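Local coordinates for globin protein (PDB 5ZIQ), which binds haem in a hexacoordinated state and, like other globins, may bind or carry oxygen, although its physiological role is unknown, at residues 33-38 against 87-92; 93-98 against 155-160. All coordinates share one frame; numbering follows the deposited sequence.

Contact 1: residues 33-38 against 87-92. With HEM (protoporphyrin IX containing Fe), chain E.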
loop_
_atom_site.group_PDB
_atom_site.type_symbol
_atom_site.label_atom_id
_atom_site.label_comp_id
_atom_site.label_asym_id
_atom_site.label_seq_id
_atom_site.Cartn_x
_atom_site.Cartn_y
_atom_site.Cartn_z
ATOM N N LYS A 33 -7.143 2.114 14.828
ATOM C CA LYS A 33 -7.086 3.502 15.342
ATOM C C LYS A 33 -6.056 4.341 14.603
ATOM O O LYS A 33 -6.326 5.493 14.238
ATOM C CB LYS A 33 -6.714 3.554 16.818
ATOM C CG LYS A 33 -7.781 3.275 17.841
ATOM C CD LYS A 33 -7.310 3.848 19.196
ATOM C CE LYS A 33 -5.991 3.244 19.711
ATOM N NZ LYS A 33 -5.749 3.508 21.162
ATOM N N SER A 34 -4.867 3.776 14.400
ATOM C CA SER A 34 -3.787 4.488 13.735
ATOM C C SER A 34 -4.134 4.791 12.281
ATOM O O SER A 34 -3.945 5.914 11.784
ATOM C CB SER A 34 -2.515 3.651 13.805
ATOM O OG SER A 34 -1.494 4.263 13.062
ATOM N N TRP A 35 -4.696 3.796 11.611
ATOM C CA TRP A 35 -5.070 3.954 10.218
ATOM C C TRP A 35 -6.153 5.006 10.054
ATOM O O TRP A 35 -6.162 5.697 9.041
ATOM C CB TRP A 35 -5.546 2.634 9.606
ATOM C CG TRP A 35 -5.689 2.747 8.134
ATOM C CD1 TRP A 35 -6.819 3.028 7.443
ATOM C CD2 TRP A 35 -4.638 2.610 7.157
ATOM N NE1 TRP A 35 -6.553 3.065 6.098
ATOM C CE2 TRP A 35 -5.222 2.799 5.890
ATOM C CE3 TRP A 35 -3.265 2.309 7.235
ATOM C CZ2 TRP A 35 -4.479 2.718 4.698
ATOM C CZ3 TRP A 35 -2.531 2.204 6.061
ATOM C CH2 TRP A 35 -3.133 2.417 4.800
ATOM N N LYS A 36 -7.071 5.091 11.025
ATOM C CA LYS A 36 -8.158 6.068 10.929
ATOM C C LYS A 36 -7.543 7.457 10.784
ATOM O O LYS A 36 -7.943 8.235 9.905
ATOM C CB LYS A 36 -9.151 5.984 12.120
ATOM C CG LYS A 36 -10.386 6.880 11.943
ATOM C CD LYS A 36 -11.170 6.476 10.708
ATOM C CE LYS A 36 -12.479 7.228 10.587
ATOM N NZ LYS A 36 -13.043 7.125 9.204
ATOM N N THR A 37 -6.528 7.743 11.599
ATOM C CA THR A 37 -5.786 9.001 11.488
ATOM C C THR A 37 -5.117 9.176 10.110
ATOM O O THR A 37 -5.283 10.208 9.438
ATOM C CB THR A 37 -4.767 9.123 12.630
ATOM O OG1 THR A 37 -5.471 8.999 13.873
ATOM C CG2 THR A 37 -4.028 10.466 12.579
ATOM N N PHE A 38 -4.379 8.161 9.683
ATOM C CA PHE A 38 -3.667 8.199 8.403
ATOM C C PHE A 38 -4.594 8.405 7.206
ATOM O O PHE A 38 -4.227 9.067 6.220
ATOM C CB PHE A 38 -2.925 6.878 8.244
ATOM C CG PHE A 38 -2.109 6.778 6.987
ATOM C CD1 PHE A 38 -1.024 7.637 6.769
ATOM C CD2 PHE A 38 -2.435 5.836 6.006
ATOM C CE1 PHE A 38 -0.258 7.529 5.608
ATOM C CE2 PHE A 38 -1.667 5.724 4.841
ATOM C CZ PHE A 38 -0.575 6.573 4.643
ATOM N N ALA A 87 -5.101 4.068 -6.920
ATOM C CA ALA A 87 -5.034 2.610 -7.097
ATOM C C ALA A 87 -4.049 1.971 -6.129
ATOM O O ALA A 87 -4.285 0.860 -5.655
ATOM C CB ALA A 87 -4.667 2.254 -8.538
ATOM N N HIS A 88 -3.000 2.711 -5.766
ATOM C CA HIS A 88 -1.944 2.160 -4.917
ATOM C C HIS A 88 -2.139 2.262 -3.422
ATOM O O HIS A 88 -1.554 1.503 -2.657
ATOM C CB HIS A 88 -0.574 2.590 -5.433
ATOM C CG HIS A 88 -0.265 1.869 -6.698
ATOM N ND1 HIS A 88 -0.805 2.257 -7.903
ATOM C CD2 HIS A 88 0.299 0.659 -6.910
ATOM C CE1 HIS A 88 -0.539 1.353 -8.822
ATOM N NE2 HIS A 88 0.120 0.362 -8.243
ATOM N N ILE A 89 -3.007 3.178 -3.011
ATOM C CA ILE A 89 -3.338 3.302 -1.602
ATOM C C ILE A 89 -4.648 2.567 -1.271
ATOM O O ILE A 89 -4.799 2.040 -0.176
ATOM C CB ILE A 89 -3.377 4.794 -1.152
ATOM C CG1 ILE A 89 -3.570 4.917 0.358
ATOM C CG2 ILE A 89 -4.485 5.588 -1.832
ATOM C CD1 ILE A 89 -2.446 4.337 1.177
ATOM N N THR A 90 -5.594 2.575 -2.211
ATOM C CA THR A 90 -6.947 2.093 -1.917
ATOM C C THR A 90 -6.966 0.666 -1.354
ATOM O O THR A 90 -7.646 0.443 -0.361
ATOM C CB THR A 90 -7.890 2.247 -3.125
ATOM O OG1 THR A 90 -8.165 3.643 -3.345
ATOM C CG2 THR A 90 -9.203 1.501 -2.921
ATOM N N PRO A 91 -6.223 -0.286 -1.962
ATOM C CA PRO A 91 -6.337 -1.658 -1.412
ATOM C C PRO A 91 -5.869 -1.789 0.042
ATOM O O PRO A 91 -6.360 -2.641 0.761
ATOM C CB PRO A 91 -5.461 -2.500 -2.359
ATOM C CG PRO A 91 -5.571 -1.778 -3.649
ATOM C CD PRO A 91 -5.484 -0.313 -3.244
ATOM N N TYR A 92 -4.912 -0.960 0.471
ATOM C CA TYR A 92 -4.466 -0.973 1.862
ATOM C C TYR A 92 -5.564 -0.455 2.772
ATOM O O TYR A 92 -5.832 -1.031 3.822
ATOM C CB TYR A 92 -3.188 -0.144 2.040
ATOM C CG TYR A 92 -1.959 -0.784 1.440
ATOM C CD1 TYR A 92 -1.407 -1.967 2.001
ATOM C CD2 TYR A 92 -1.322 -0.196 0.335
ATOM C CE1 TYR A 92 -0.272 -2.538 1.465
ATOM C CE2 TYR A 92 -0.161 -0.740 -0.193
ATOM C CZ TYR A 92 0.343 -1.924 0.365
ATOM O OH TYR A 92 1.473 -2.485 -0.160
HETATM C CHA HEM E . -2.175 -1.419 -11.298
HETATM C CHB HEM E . 2.579 -0.676 -10.870
HETATM C CHC HEM E . 2.329 -2.801 -6.459
HETATM C CHD HEM E . -2.412 -1.785 -6.469
HETATM C C1A HEM E . -0.871 -1.104 -11.593
HETATM C C2A HEM E . -0.396 -0.722 -12.872
HETATM C C3A HEM E . 0.945 -0.512 -12.758
HETATM C C4A HEM E . 1.309 -0.752 -11.412
HETATM C CMA HEM E . 1.872 -0.074 -13.861
HETATM C CAA HEM E . -1.241 -0.581 -14.119
HETATM C CBA HEM E . -1.226 0.861 -14.643
HETATM C CGA HEM E . -1.964 1.769 -13.699
HETATM O O1A HEM E . -3.095 1.445 -13.275
HETATM O O2A HEM E . -1.450 2.845 -13.331
HETATM C C1B HEM E . 2.937 -1.252 -9.638
HETATM C C2B HEM E . 4.274 -1.425 -9.200
HETATM C C3B HEM E . 4.234 -2.021 -7.971
HETATM C C4B HEM E . 2.805 -2.205 -7.635
HETATM C CMB HEM E . 5.511 -1.036 -9.976
HETATM C CAB HEM E . 5.373 -2.402 -7.123
HETATM C CBB HEM E . 6.378 -1.544 -6.951
HETATM C C1C HEM E . 1.026 -2.629 -6.015
HETATM C C2C HEM E . 0.561 -2.758 -4.704
HETATM C C3C HEM E . -0.795 -2.441 -4.713
HETATM C C4C HEM E . -1.153 -2.122 -6.043
HETATM C CMC HEM E . 1.382 -3.161 -3.507
HETATM C CAC HEM E . -1.742 -2.408 -3.585
HETATM C CBC HEM E . -1.433 -2.865 -2.389
HETATM C C1D HEM E . -2.703 -1.668 -7.827
HETATM C C2D HEM E . -4.096 -1.578 -8.296
HETATM C C3D HEM E . -4.033 -1.476 -9.637
HETATM C C4D HEM E . -2.599 -1.511 -9.983
HETATM C CMD HEM E . -5.336 -1.600 -7.428
HETATM C CAD HEM E . -5.205 -1.358 -10.594
HETATM C CBD HEM E . -5.452 -2.728 -11.213
HETATM C CGD HEM E . -6.607 -2.692 -12.183
HETATM O O1D HEM E . -7.401 -1.728 -12.164
HETATM O O2D HEM E . -6.772 -3.629 -13.004
HETATM N NA HEM E . 0.187 -1.153 -10.719
HETATM N NB HEM E . 2.133 -1.743 -8.693
HETATM N NC HEM E . -0.030 -2.260 -6.805
HETATM N ND HEM E . -1.843 -1.621 -8.869
HETATM FE FE HEM E . 0.063 -1.693 -8.795
#
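Segments 33-38 and 87-92 run nearly antiparallel, at 152° with their axes 12.9 Å apart, and even the nearest backbone pair, W35 and Y92, keeps its CA atoms 9.7 Å from each other. At that spacing the contact is made by side chains, and the buried surface, 145 Å², is small. W35 does most of the bridging. With CG anti to the backbone N (chi1 -170°), its indole reaches across so that CH2 meets CB of Y92 at 3.8 Å and CD1 of I89 at 4.2 Å; the Y92 methylene and the I89 methyl both approach the ring obliquely. The other end of the indole, NE1, is hydrogen-bonded to OD1 of D93. CD1 of I89 abuts the ends of two rings, because the same methyl lies at the edge of F38, 4.0 Å from CE2 and near the ring plane. F38 in turn places CD2 over the face of W35 opposite the one nearer Y92 O, so the indole has a neighbour toward the rim of each face. The Y92 ring leads away from helix 25-38 and toward the haem, where vinyl carbon CBC lies over one face, 3.3 Å from CE2. With an alanine here CB could still meet W35, but the haem vinyl would probably lose its aromatic cover and a gap would open beside L134 and W157. One residue before I89, H88 binds the haem iron through NE2 at 2.1 Å, while its ND1 is hydrogen-bonded to A84 O. The helix is kinked at P91 and Y92, whose N atoms lack the bond to the preceding turn. With H116 as the second axial ligand, this is the bis-histidyl site of a hexacoordinated globin, its distal helix E backed by aromatic packing from helix A.

Contact 2: residues 93-98 against 155-160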
loop_
_atom_site.group_PDB
_atom_site.type_symbol
_atom_site.label_atom_id
_atom_site.label_comp_id
_atom_site.label_asym_id
_atom_site.label_seq_id
_atom_site.Cartn_x
_atom_site.Cartn_y
_atom_site.Cartn_z
ATOM N N ASP A 93 -6.235 0.618 2.348
ATOM C CA ASP A 93 -7.363 1.143 3.110
ATOM C C ASP A 93 -8.538 0.169 3.142
ATOM O O ASP A 93 -9.171 -0.022 4.193
ATOM C CB ASP A 93 -7.777 2.511 2.543
ATOM C CG ASP A 93 -8.954 3.093 3.289
ATOM O OD1 ASP A 93 -8.759 3.573 4.428
ATOM O OD2 ASP A 93 -10.069 3.025 2.734
ATOM N N GLN A 94 -8.847 -0.419 1.987
ATOM C CA GLN A 94 -9.914 -1.418 1.922
ATOM C C GLN A 94 -9.564 -2.608 2.795
ATOM O O GLN A 94 -10.448 -3.183 3.422
ATOM C CB GLN A 94 -10.183 -1.841 0.489
ATOM C CG GLN A 94 -11.514 -2.545 0.324
ATOM C CD GLN A 94 -11.846 -2.887 -1.108
ATOM O OE1 GLN A 94 -11.026 -2.747 -2.024
ATOM N NE2 GLN A 94 -13.088 -3.324 -1.318
ATOM N N ALA A 95 -8.281 -2.978 2.825
ATOM C CA ALA A 95 -7.841 -4.043 3.722
ATOM C C ALA A 95 -8.109 -3.742 5.210
ATOM O O ALA A 95 -8.666 -4.570 5.925
ATOM C CB ALA A 95 -6.364 -4.364 3.484
ATOM N N VAL A 96 -7.768 -2.531 5.661
ATOM C CA VAL A 96 -8.037 -2.171 7.055
ATOM C C VAL A 96 -9.536 -2.223 7.361
ATOM O O VAL A 96 -9.926 -2.767 8.401
ATOM C CB VAL A 96 -7.440 -0.794 7.452
ATOM C CG1 VAL A 96 -7.812 -0.440 8.889
ATOM C CG2 VAL A 96 -5.921 -0.808 7.298
ATOM N N GLN A 97 -10.360 -1.671 6.452
ATOM C CA GLN A 97 -11.823 -1.742 6.580
ATOM C C GLN A 97 -12.360 -3.141 6.747
ATOM O O GLN A 97 -13.355 -3.329 7.444
ATOM C CB GLN A 97 -12.510 -1.171 5.348
ATOM C CG GLN A 97 -12.472 0.330 5.275
ATOM C CD GLN A 97 -13.080 0.795 3.993
ATOM O OE1 GLN A 97 -14.278 0.622 3.746
ATOM N NE2 GLN A 97 -12.247 1.364 3.144
ATOM N N ASP A 98 -11.677 -4.106 6.138
ATOM C CA ASP A 98 -12.119 -5.494 6.126
ATOM C C ASP A 98 -11.353 -6.378 7.093
ATOM O O ASP A 98 -11.330 -7.630 6.946
ATOM C CB ASP A 98 -12.014 -6.028 4.699
ATOM C CG ASP A 98 -13.024 -5.378 3.760
ATOM O OD1 ASP A 98 -14.062 -4.872 4.225
ATOM O OD2 ASP A 98 -12.810 -5.423 2.542
ATOM N N LYS A 155 4.698 -3.403 10.314
ATOM C CA LYS A 155 5.611 -4.309 9.613
ATOM C C LYS A 155 4.945 -5.689 9.482
ATOM O O LYS A 155 5.009 -6.290 8.405
ATOM C CB LYS A 155 6.954 -4.368 10.325
ATOM C CG LYS A 155 7.831 -3.151 10.040
ATOM C CD LYS A 155 9.108 -3.237 10.859
ATOM C CE LYS A 155 10.042 -2.070 10.551
ATOM N NZ LYS A 155 11.245 -2.073 11.428
ATOM N N ILE A 156 4.265 -6.154 10.542
ATOM C CA ILE A 156 3.592 -7.457 10.492
ATOM C C ILE A 156 2.455 -7.441 9.474
ATOM O O ILE A 156 2.313 -8.346 8.623
ATOM C CB ILE A 156 2.995 -7.832 11.874
ATOM C CG1 ILE A 156 4.127 -8.035 12.900
ATOM C CG2 ILE A 156 2.109 -9.086 11.762
ATOM C CD1 ILE A 156 3.650 -8.129 14.350
ATOM N N TRP A 157 1.622 -6.412 9.577
ATOM C CA TRP A 157 0.418 -6.357 8.760
ATOM C C TRP A 157 0.757 -6.081 7.292
ATOM O O TRP A 157 0.211 -6.729 6.393
ATOM C CB TRP A 157 -0.544 -5.311 9.339
ATOM C CG TRP A 157 -1.785 -5.105 8.510
ATOM C CD1 TRP A 157 -2.911 -5.874 8.507
ATOM C CD2 TRP A 157 -2.006 -4.047 7.593
ATOM N NE1 TRP A 157 -3.841 -5.341 7.640
ATOM C CE2 TRP A 157 -3.308 -4.220 7.057
ATOM C CE3 TRP A 157 -1.225 -2.958 7.164
ATOM C CZ2 TRP A 157 -3.851 -3.343 6.100
ATOM C CZ3 TRP A 157 -1.768 -2.079 6.219
ATOM C CH2 TRP A 157 -3.068 -2.290 5.690
ATOM N N ILE A 158 1.660 -5.138 7.032
ATOM C CA ILE A 158 2.032 -4.857 5.632
ATOM C C ILE A 158 2.656 -6.104 5.000
ATOM O O ILE A 158 2.317 -6.438 3.859
ATOM C CB ILE A 158 2.967 -3.630 5.515
ATOM C CG1 ILE A 158 2.220 -2.365 5.953
ATOM C CG2 ILE A 158 3.490 -3.466 4.084
ATOM C CD1 ILE A 158 3.114 -1.158 6.143
ATOM N N SER A 159 3.534 -6.791 5.736
ATOM C CA SER A 159 4.132 -8.047 5.239
ATOM C C SER A 159 3.069 -9.085 4.880
ATOM O O SER A 159 3.129 -9.701 3.816
ATOM C CB SER A 159 5.112 -8.635 6.256
ATOM O OG SER A 159 6.270 -7.834 6.324
ATOM N N TRP A 160 2.081 -9.238 5.758
ATOM C CA TRP A 160 1.021 -10.216 5.550
ATOM C C TRP A 160 0.208 -9.851 4.298
ATOM O O TRP A 160 -0.070 -10.722 3.457
ATOM C CB TRP A 160 0.155 -10.290 6.800
ATOM C CG TRP A 160 -1.000 -11.240 6.707
ATOM C CD1 TRP A 160 -1.001 -12.568 7.052
ATOM C CD2 TRP A 160 -2.318 -10.939 6.265
ATOM N NE1 TRP A 160 -2.251 -13.112 6.838
ATOM C CE2 TRP A 160 -3.077 -12.132 6.366
ATOM C CE3 TRP A 160 -2.948 -9.771 5.793
ATOM C CZ2 TRP A 160 -4.425 -12.202 6.007
ATOM C CZ3 TRP A 160 -4.292 -9.840 5.438
ATOM C CH2 TRP A 160 -5.015 -11.047 5.543
HETATM O O HOH W 1 -6.669 -5.597 7.581
#
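The indole of W157 is met from both sides of its plane near CZ2, by CG2 of V96 on one and CB of A95 on the other. Neither methyl sits squarely over a face or in line with the edge: both come in obliquely, V96 CG2 at 3.5 Å from CZ2 and A95 CB at 3.8 Å from the same atom. The outer corner of the six-membered ring is thus wedged between consecutive residues of helix 79-97, near the C-terminal end of helix E of the globin fold. CG2 of V96 also lies 3.6 Å from CH2 of W157, and the two side chains cross at about a right angle. Two torsions set this up. CG of W157 stands anti to its own N (chi1 176°), extending the ring from helix 148-170, helix H, across a 9.6 Å separation between its CA and that of V96; V96, with chi1 177°, turns CG2 rather than CG1 to the indole. At the pyrrole side a water takes the N-H of W157 NE1 at 2.8 Å and donates to the carbonyl O of A95, also at 2.8 Å. Around the contact, L105 touches A95 and L31 packs against W157, so helices 102-115 and 25-38 border the same junction. Q97 NE2 makes a weak bond to D93 OD2 within its own helix. With 119 Å² buried, the chemistry implies an apolar seam in which the one polar atom of the indole is satisfied through a water.

Both contacts are buried, with centres 8 Å apart and each about 8 Å from the centre of the chain, and they draw on consecutive parts of helix 79-97. Contact 1 ties that helix to helix 25-38, contact 2 ties it to helix 148-170. Each relies on a tryptophan spanning widely spaced backbones, and the two meet: W35 NE1 is hydrogen-bonded to D93 OD1 at 2.8 Å, CG2 of V96 packs 3.7 Å from CD2 of W35, and CH2 of W157 lies 3.6 Å from Y92 O. Their chemistry follows position. In contact 1 helix 79-97 also carries the iron ligand H88 and packs the haem vinyl through Y92; contact 2, set back from the iron, adds a bridging water.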